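Local coordinates for alginate lyase, family PL7 (Zobellia galactanivorans, PDB 4BE3), which acts as an exolytic alginate lyase of family PL7, probably cleaving mannuronate- and guluronate-containing chains by beta-elimination, at residues R98-Y103 / S164-T169; K126-H131 / T171-E176; W138-N143 / E246-G251. All blocks are in the same frame, centred on the assembly; numbering follows the deposited sequence.

Interaction 1 of 3, residues R98-Y103 / S164-T169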
loop_
_atom_site.group_PDB
_atom_site.type_symbol
_atom_site.label_atom_id
_atom_site.label_comp_id
_atom_site.label_asym_id
_atom_site.label_seq_id
_atom_site.Cartn_x
_atom_site.Cartn_y
_atom_site.Cartn_z
ATOM N N ARG A 98 -11.387 38.983 3.075
ATOM C CA ARG A 98 -12.735 38.410 3.180
ATOM C C ARG A 98 -12.722 36.937 2.635
ATOM O O ARG A 98 -13.728 36.252 2.879
ATOM C CB ARG A 98 -13.684 39.170 2.161
ATOM C CG ARG A 98 -13.890 40.606 2.735
ATOM C CD ARG A 98 -14.746 41.348 1.613
ATOM N NE ARG A 98 -13.992 41.373 0.334
ATOM C CZ ARG A 98 -14.544 41.423 -0.901
ATOM N NH1 ARG A 98 -15.873 41.482 -1.094
ATOM N NH2 ARG A 98 -13.815 41.308 -2.032
ATOM N N VAL A 99 -11.652 36.576 1.971
ATOM C CA VAL A 99 -11.624 35.196 1.274
ATOM C C VAL A 99 -10.915 34.286 2.260
ATOM O O VAL A 99 -9.760 34.511 2.571
ATOM C CB VAL A 99 -10.837 35.375 -0.057
ATOM C CG1 VAL A 99 -10.799 33.983 -0.715
ATOM C CG2 VAL A 99 -11.618 36.380 -0.978
ATOM N N ALA A 100 -11.551 33.138 2.556
ATOM C CA ALA A 100 -11.101 32.177 3.624
ATOM C C ALA A 100 -9.746 31.684 3.249
ATOM O O ALA A 100 -8.936 31.486 4.188
ATOM C CB ALA A 100 -12.138 31.055 3.698
ATOM N N ALA A 101 -9.445 31.414 1.959
ATOM C CA ALA A 101 -8.069 30.882 1.682
ATOM C C ALA A 101 -6.921 31.814 1.752
ATOM O O ALA A 101 -5.760 31.399 1.671
ATOM C CB ALA A 101 -8.106 30.209 0.220
ATOM N N SER A 102 -7.218 33.169 1.786
ATOM C CA SER A 102 -6.073 34.067 1.648
ATOM C C SER A 102 -5.011 33.856 2.764
ATOM O O SER A 102 -5.336 33.525 3.885
ATOM C CB SER A 102 -6.546 35.567 1.838
ATOM O OG SER A 102 -7.341 35.862 0.668
ATOM N N TYR A 103 -3.766 34.122 2.415
ATOM C CA TYR A 103 -2.635 34.159 3.323
ATOM C C TYR A 103 -2.367 32.767 3.906
ATOM O O TYR A 103 -1.791 32.689 4.987
ATOM C CB TYR A 103 -2.891 35.104 4.533
ATOM C CG TYR A 103 -3.585 36.429 4.122
ATOM C CD1 TYR A 103 -3.015 37.308 3.204
ATOM C CD2 TYR A 103 -4.821 36.700 4.732
ATOM C CE1 TYR A 103 -3.742 38.505 2.907
ATOM C CE2 TYR A 103 -5.482 37.908 4.472
ATOM C CZ TYR A 103 -4.969 38.706 3.536
ATOM O OH TYR A 103 -5.722 39.901 3.307
ATOM N N SER A 164 -12.579 29.653 8.542
ATOM C CA SER A 164 -13.808 30.495 8.398
ATOM C C SER A 164 -13.617 31.894 9.024
ATOM O O SER A 164 -14.465 32.771 8.860
ATOM C CB SER A 164 -15.079 29.839 9.058
ATOM O OG SER A 164 -14.918 29.783 10.471
ATOM N N VAL A 165 -12.549 32.076 9.786
ATOM C CA VAL A 165 -12.349 33.372 10.493
ATOM C C VAL A 165 -11.734 34.344 9.476
ATOM O O VAL A 165 -10.513 34.291 9.212
ATOM C CB VAL A 165 -11.465 33.223 11.734
ATOM C CG1 VAL A 165 -11.416 34.613 12.451
ATOM C CG2 VAL A 165 -12.186 32.288 12.744
ATOM N N VAL A 166 -12.549 35.182 8.877
ATOM C CA VAL A 166 -12.101 36.074 7.792
ATOM C C VAL A 166 -12.102 37.497 8.325
ATOM O O VAL A 166 -12.693 37.758 9.390
ATOM C CB VAL A 166 -13.004 35.918 6.547
ATOM C CG1 VAL A 166 -12.901 34.430 6.001
ATOM C CG2 VAL A 166 -14.511 36.146 6.917
ATOM N N GLY A 167 -11.576 38.417 7.502
ATOM C CA GLY A 167 -11.652 39.845 7.905
ATOM C C GLY A 167 -13.020 40.337 7.353
ATOM O O GLY A 167 -13.694 39.730 6.447
ATOM N N PRO A 168 -13.491 41.416 7.962
ATOM C CA PRO A 168 -14.863 41.883 7.603
ATOM C C PRO A 168 -14.728 42.708 6.302
ATOM O O PRO A 168 -15.749 42.973 5.660
ATOM C CB PRO A 168 -15.236 42.799 8.858
ATOM C CG PRO A 168 -13.845 43.383 9.258
ATOM C CD PRO A 168 -12.901 42.125 9.108
ATOM N N THR A 169 -13.531 43.159 5.924
ATOM C CA THR A 169 -13.339 43.846 4.588
ATOM C C THR A 169 -12.041 43.381 3.982
ATOM O O THR A 169 -11.354 42.621 4.641
ATOM C CB THR A 169 -13.304 45.460 4.656
ATOM O OG1 THR A 169 -12.166 45.759 5.427
ATOM C CG2 THR A 169 -14.556 45.946 5.398
#
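R98 and A100 meet V166, G167 and T169 where two loops run past each other, and the contact is almost wholly van der Waals. In its apolar part, V166 points CG1 at 98-103: this methyl lies 3.7 Å from R98 O and, equally near, 3.7 Å from A100 CA, while A100 CB stands 4.2 Å from V166 CG1. V166 CG1 is anti to its own carbonyl carbon (chi1 -62°), which brings that branch near both the R98 carbonyl and A100. The second part is side chain against backbone. R98 sets CG and CD against the T169 backbone, CG 3.6 Å from T169 C and CD 4.1 Å from the same T169 C, and R98 CA sits 3.7 Å from G167 O. The polar bonds stay within each loop. S102 N donates to V99 O (3.0 Å), closing a type I beta turn; R98 NH2 forms a salt bridge with D96 OD2; T169 OG1 is hydrogen-bonded to S172 OG. An alanine in place of R98 would probably open a gap beside T169 and leave the D96 carboxylate without this charged mate. The contact joins the loop between strands 80-90 and 104-112 to the long loop between strands 153-157 and 181-182 of the PL7 beta-jelly roll. A backbone hydrogen bond between G167 and A97 ties the loops just beside it, and L234 of helix 229-234 packs on both A100 and S164.

Interaction 2 of 3, residues K126-H131 / T171-E176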
loop_
_atom_site.group_PDB
_atom_site.type_symbol
_atom_site.label_atom_id
_atom_site.label_comp_id
_atom_site.label_asym_id
_atom_site.label_seq_id
_atom_site.Cartn_x
_atom_site.Cartn_y
_atom_site.Cartn_z
ATOM N N LYS A 126 -2.243 29.524 8.170
ATOM C CA LYS A 126 -2.729 30.804 7.612
ATOM C C LYS A 126 -2.310 31.951 8.581
ATOM O O LYS A 126 -2.470 31.810 9.829
ATOM C CB LYS A 126 -4.218 30.678 7.550
ATOM C CG LYS A 126 -4.874 32.072 7.066
ATOM C CD LYS A 126 -6.375 31.784 6.897
ATOM C CE LYS A 126 -7.087 33.183 6.681
ATOM N NZ LYS A 126 -8.586 32.932 6.510
ATOM N N LYS A 127 -1.790 33.048 8.015
ATOM C CA LYS A 127 -1.378 34.133 8.947
ATOM C C LYS A 127 -1.716 35.435 8.216
ATOM O O LYS A 127 -1.264 35.694 7.136
ATOM C CB LYS A 127 0.128 34.046 9.305
ATOM C CG LYS A 127 0.481 35.127 10.394
ATOM C CD LYS A 127 1.974 35.275 10.592
ATOM C CE LYS A 127 2.618 36.036 9.470
ATOM N NZ LYS A 127 2.063 37.485 9.315
ATOM N N PHE A 128 -2.550 36.268 8.886
ATOM C CA PHE A 128 -2.820 37.599 8.279
ATOM C C PHE A 128 -1.612 38.505 8.255
ATOM O O PHE A 128 -0.673 38.407 9.064
ATOM C CB PHE A 128 -3.916 38.265 9.135
ATOM C CG PHE A 128 -5.288 37.523 9.004
ATOM C CD1 PHE A 128 -6.105 37.795 7.871
ATOM C CD2 PHE A 128 -5.668 36.562 9.952
ATOM C CE1 PHE A 128 -7.348 37.160 7.738
ATOM C CE2 PHE A 128 -6.910 35.864 9.789
ATOM C CZ PHE A 128 -7.753 36.109 8.666
ATOM N N PRO A 129 -1.604 39.432 7.304
ATOM C CA PRO A 129 -0.459 40.277 7.173
ATOM C C PRO A 129 -0.256 41.071 8.467
ATOM O O PRO A 129 -1.217 41.539 9.069
ATOM C CB PRO A 129 -0.944 41.320 6.142
ATOM C CG PRO A 129 -1.822 40.475 5.147
ATOM C CD PRO A 129 -2.528 39.530 6.141
ATOM N N GLY A 130 1.010 41.246 8.829
ATOM C CA GLY A 130 1.295 42.013 10.091
ATOM C C GLY A 130 1.166 41.218 11.361
ATOM O O GLY A 130 1.814 41.608 12.300
ATOM N N HIS A 131 0.455 40.072 11.420
ATOM C CA HIS A 131 0.344 39.312 12.622
ATOM C C HIS A 131 1.617 38.580 12.945
ATOM O O HIS A 131 2.367 38.218 12.021
ATOM C CB HIS A 131 -0.793 38.217 12.550
ATOM C CG HIS A 131 -2.177 38.831 12.588
ATOM N ND1 HIS A 131 -3.335 38.099 12.562
ATOM C CD2 HIS A 131 -2.541 40.166 12.652
ATOM C CE1 HIS A 131 -4.390 38.976 12.594
ATOM N NE2 HIS A 131 -3.902 40.222 12.662
ATOM N N THR A 171 -9.130 44.647 3.401
ATOM C CA THR A 171 -7.789 44.881 3.989
ATOM C C THR A 171 -7.900 45.127 5.527
ATOM O O THR A 171 -6.971 45.706 6.089
ATOM C CB THR A 171 -6.992 46.052 3.280
ATOM O OG1 THR A 171 -7.824 47.167 3.423
ATOM C CG2 THR A 171 -6.796 45.886 1.725
ATOM N N SER A 172 -8.910 44.633 6.216
ATOM C CA SER A 172 -8.907 44.707 7.657
ATOM C C SER A 172 -8.996 43.236 8.192
ATOM O O SER A 172 -9.644 42.395 7.541
ATOM C CB SER A 172 -10.071 45.540 8.185
ATOM O OG SER A 172 -11.284 44.956 7.880
ATOM N N TYR A 173 -8.260 42.936 9.254
ATOM C CA TYR A 173 -8.050 41.518 9.635
ATOM C C TYR A 173 -8.640 41.293 11.010
ATOM O O TYR A 173 -8.712 42.250 11.830
ATOM C CB TYR A 173 -6.524 41.265 9.710
ATOM C CG TYR A 173 -5.861 41.745 8.464
ATOM C CD1 TYR A 173 -6.398 41.431 7.202
ATOM C CD2 TYR A 173 -4.711 42.548 8.527
ATOM C CE1 TYR A 173 -5.779 41.912 6.029
ATOM C CE2 TYR A 173 -4.081 43.031 7.364
ATOM C CZ TYR A 173 -4.643 42.760 6.122
ATOM O OH TYR A 173 -4.162 43.256 4.968
ATOM N N PRO A 174 -9.016 40.073 11.305
ATOM C CA PRO A 174 -9.419 39.772 12.697
ATOM C C PRO A 174 -8.155 39.936 13.572
ATOM O O PRO A 174 -6.996 40.069 13.020
ATOM C CB PRO A 174 -9.721 38.284 12.711
ATOM C CG PRO A 174 -9.449 37.749 11.357
ATOM C CD PRO A 174 -8.952 38.855 10.405
ATOM N N GLU A 175 -8.337 39.915 14.857
ATOM C CA GLU A 175 -7.119 40.057 15.677
ATOM C C GLU A 175 -6.301 38.727 15.610
ATOM O O GLU A 175 -6.811 37.667 15.205
ATOM C CB GLU A 175 -7.451 40.339 17.083
ATOM C CG GLU A 175 -8.009 39.173 17.747
ATOM C CD GLU A 175 -8.377 39.486 19.246
ATOM O OE1 GLU A 175 -8.637 40.652 19.608
ATOM O OE2 GLU A 175 -8.455 38.545 20.066
ATOM N N GLU A 176 -5.057 38.816 15.919
ATOM C CA GLU A 176 -4.196 37.586 15.795
ATOM C C GLU A 176 -4.669 36.579 16.822
ATOM O O GLU A 176 -5.111 36.958 17.956
ATOM C CB GLU A 176 -2.683 37.876 15.834
ATOM C CG GLU A 176 -2.255 37.982 17.207
ATOM C CD GLU A 176 -0.768 38.195 17.363
ATOM O OE1 GLU A 176 -0.016 38.050 16.455
ATOM O OE2 GLU A 176 -0.357 38.512 18.506
#
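The turn between antiparallel strands 121-126 and 133-141 of the beta-jelly roll sets F128, P129 and H131 against Y173, P174 and E176 of the loop leading to strand 181-182. It is a type II beta turn, F128 to H131, closed by H131 N to F128 O (3.1 Å); G130 has the positive phi of its third position, where a side chain would jam against the P129 carbonyl. Prolines and aromatics interleave across the contact. P174 CD lies over one face of the F128 ring, 3.5 Å from its centroid, a CH-pi contact in which the side chains cross at about a right angle. In the reverse sense, P129 CD stands over one face of the Y173 ring, 4.0 Å from the centroid. The F128 and Y173 rings are near parallel (30°) but slid apart, centroids 5.8 Å from each other; their nearest atoms are F128 CD1 and Y173 CD1, 3.7 Å apart. H131 is sandwiched: CG is anti to the carbonyl carbon (chi1 -72°), beside the backbone N, and the ring has F128 CB over one face and E176 CB over the opposite one, the latter 3.6 Å from the ring centroid. The E176 carboxylate turns elsewhere, OE1 accepting T132 N and K133 N, just before and at the start of the next strand. Beyond the contact, the Y103 ring meets F128. K127 holds the turn from within: its NZ donates to H131 O (2.8 Å) and to F128 O (2.9 Å), reaching the latter from above the carbonyl plane, on the face opposite to H131 N.

Interaction 3 of 3, residues W138-N143 / E246-G251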
loop_
_atom_site.group_PDB
_atom_site.type_symbol
_atom_site.label_atom_id
_atom_site.label_comp_id
_atom_site.label_asym_id
_atom_site.label_seq_id
_atom_site.Cartn_x
_atom_site.Cartn_y
_atom_site.Cartn_z
ATOM N N TRP A 138 -7.222 22.128 9.863
ATOM C CA TRP A 138 -7.242 21.115 8.781
ATOM C C TRP A 138 -8.631 20.995 8.209
ATOM O O TRP A 138 -9.603 21.132 8.948
ATOM C CB TRP A 138 -6.723 19.756 9.298
ATOM C CG TRP A 138 -7.627 19.135 10.315
ATOM C CD1 TRP A 138 -7.588 19.378 11.689
ATOM C CD2 TRP A 138 -8.655 18.107 10.087
ATOM N NE1 TRP A 138 -8.473 18.553 12.332
ATOM C CE2 TRP A 138 -9.161 17.772 11.418
ATOM C CE3 TRP A 138 -9.137 17.427 8.932
ATOM C CZ2 TRP A 138 -10.175 16.809 11.638
ATOM C CZ3 TRP A 138 -10.146 16.448 9.168
ATOM C CH2 TRP A 138 -10.647 16.169 10.463
ATOM N N ASN A 139 -8.733 20.720 6.912
ATOM C CA ASN A 139 -10.074 20.716 6.249
ATOM C C ASN A 139 -10.342 19.266 5.743
ATOM O O ASN A 139 -9.377 18.600 5.256
ATOM C CB ASN A 139 -9.996 21.522 4.972
ATOM C CG ASN A 139 -10.102 23.017 5.277
ATOM O OD1 ASN A 139 -9.872 23.404 6.421
ATOM N ND2 ASN A 139 -10.403 23.863 4.199
ATOM N N TYR A 140 -11.592 18.849 5.852
ATOM C CA TYR A 140 -12.035 17.546 5.274
ATOM C C TYR A 140 -12.885 17.960 4.094
ATOM O O TYR A 140 -13.849 18.762 4.303
ATOM C CB TYR A 140 -12.916 16.861 6.343
ATOM C CG TYR A 140 -13.565 15.616 5.731
ATOM C CD1 TYR A 140 -12.788 14.431 5.620
ATOM C CD2 TYR A 140 -14.916 15.655 5.292
ATOM C CE1 TYR A 140 -13.362 13.274 5.098
ATOM C CE2 TYR A 140 -15.515 14.498 4.733
ATOM C CZ TYR A 140 -14.662 13.330 4.641
ATOM O OH TYR A 140 -15.271 12.168 4.061
ATOM N N GLU A 141 -12.656 17.429 2.866
ATOM C CA GLU A 141 -13.562 17.778 1.784
ATOM C C GLU A 141 -14.493 16.604 1.536
ATOM O O GLU A 141 -14.037 15.405 1.531
ATOM C CB GLU A 141 -12.678 18.021 0.584
ATOM C CG GLU A 141 -13.565 18.281 -0.668
ATOM C CD GLU A 141 -12.657 18.740 -1.806
ATOM O OE1 GLU A 141 -11.498 18.229 -2.041
ATOM O OE2 GLU A 141 -13.128 19.667 -2.538
ATOM N N ILE A 142 -15.814 16.835 1.367
ATOM C CA ILE A 142 -16.695 15.682 1.181
ATOM C C ILE A 142 -16.432 14.991 -0.138
ATOM O O ILE A 142 -16.059 15.583 -1.125
ATOM C CB ILE A 142 -18.212 16.083 1.309
ATOM C CG1 ILE A 142 -18.500 17.276 0.391
ATOM C CG2 ILE A 142 -18.571 16.425 2.773
ATOM C CD1 ILE A 142 -20.059 17.397 0.082
ATOM N N ASN A 143 -16.591 13.640 -0.122
ATOM C CA ASN A 143 -16.584 12.960 -1.402
ATOM C C ASN A 143 -18.013 12.984 -1.998
ATOM O O ASN A 143 -18.828 12.099 -1.711
ATOM C CB ASN A 143 -16.138 11.495 -1.149
ATOM C CG ASN A 143 -15.712 10.809 -2.476
ATOM O OD1 ASN A 143 -15.407 9.583 -2.529
ATOM N ND2 ASN A 143 -15.595 11.589 -3.495
ATOM N N GLU A 246 -22.489 7.787 1.054
ATOM C CA GLU A 246 -22.691 7.189 2.348
ATOM C C GLU A 246 -21.366 6.603 2.845
ATOM O O GLU A 246 -21.084 6.586 4.048
ATOM C CB GLU A 246 -23.777 6.055 2.213
ATOM C CG GLU A 246 -23.835 5.200 3.488
ATOM C CD GLU A 246 -24.917 4.105 3.365
ATOM O OE1 GLU A 246 -25.527 3.974 2.288
ATOM O OE2 GLU A 246 -25.149 3.395 4.352
ATOM N N ASN A 247 -20.572 6.116 1.911
ATOM C CA ASN A 247 -19.322 5.426 2.336
ATOM C C ASN A 247 -18.096 6.272 2.156
ATOM O O ASN A 247 -16.925 5.760 2.162
ATOM C CB ASN A 247 -19.122 4.120 1.603
ATOM C CG ASN A 247 -20.265 3.113 1.919
ATOM O OD1 ASN A 247 -20.769 2.503 0.998
ATOM N ND2 ASN A 247 -20.704 2.997 3.210
ATOM N N ALA A 248 -18.346 7.597 2.044
ATOM C CA ALA A 248 -17.242 8.565 1.984
ATOM C C ALA A 248 -16.124 8.104 1.026
ATOM O O ALA A 248 -16.317 8.037 -0.200
ATOM C CB ALA A 248 -16.674 8.874 3.406
ATOM N N TYR A 249 -14.883 7.926 1.532
ATOM C CA TYR A 249 -13.794 7.663 0.597
ATOM C C TYR A 249 -13.496 6.096 0.627
ATOM O O TYR A 249 -12.395 5.726 0.248
ATOM C CB TYR A 249 -12.535 8.365 1.112
ATOM C CG TYR A 249 -12.626 9.882 0.787
ATOM C CD1 TYR A 249 -12.284 10.315 -0.513
ATOM C CD2 TYR A 249 -13.157 10.800 1.689
ATOM C CE1 TYR A 249 -12.321 11.644 -0.865
ATOM C CE2 TYR A 249 -13.179 12.176 1.342
ATOM C CZ TYR A 249 -12.778 12.554 0.118
ATOM O OH TYR A 249 -12.807 13.863 -0.313
ATOM N N ALA A 250 -14.389 5.302 1.277
ATOM C CA ALA A 250 -14.142 3.762 1.239
ATOM C C ALA A 250 -13.735 3.300 -0.171
ATOM O O ALA A 250 -14.393 3.689 -1.169
ATOM C CB ALA A 250 -15.388 3.066 1.687
ATOM N N GLY A 251 -12.568 2.613 -0.281
ATOM C CA GLY A 251 -12.162 1.986 -1.517
ATOM C C GLY A 251 -11.646 2.951 -2.569
ATOM O O GLY A 251 -11.361 2.589 -3.711
#
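Y249 carries CG anti to its carbonyl carbon (chi1 -78°), while Y140 and N143 hold theirs anti to the backbone N; these turns help bring N143 over a face of the Y249 ring and Y140 to its edge. N143 CB sits over the centre of that face, 3.8 Å from the centroid, in a CH-pi contact, and the N143 amide plane is stacked nearly parallel to the ring. Y140 approaches at the rim instead: its OH is 3.4 Å from Y249 CE2, its CZ lies in the plane of the Y249 ring, and the two rings stand at 89°. The same Y140 OH is 3.6 Å from A248 CB. A hydrogen bond runs from Y249 OH to E141 O at 2.7 Å, with the donor 45° out of the carbonyl plane. A248, with positive phi, occupies the second position of a type II' beta turn from N247 to A250, closed by A250 N to N247 O (2.7 Å). The contact ties the end of strand 133-141 to the loop between helix 229-234 and strand 254-258, with the E141 side chain about 10 Å from the bound tartrate. K214 makes a cation-pi contact with Y140. From the same loop as Y249, E244 adds a second link, its OE2 a shared hydrogen-bond partner of Y140 OH and N143 N. In this buried setting the Y249 hydroxyl is satisfied by the backbone carbonyl of E141, and E244 OE2 in turn engages the Y140 hydroxyl and the N143 amide N.

Overall arrangement
From the N terminus the chain passes 98-103, 126-131 and 138-143 before returning through 164-169, 171-176 and 246-251, so all three contacts cross pairwise and none nests. Interaction 1 closes a span of 60 residues, interaction 2 one of 39 and interaction 3 one of 102. Interactions 1 and 2 are adjacent, centres about 9 Å apart: successive parts of the loop after strand 153-157 dock on two neighbouring loops at one end of the sheet, linked through A100 O to K126 NZ and Y103 O to K127 N. Interaction 3 stands apart, its centre about 25 and about 31 Å from those of interactions 1 and 2, and ties strand 133-141 to the loop before strand 254-258.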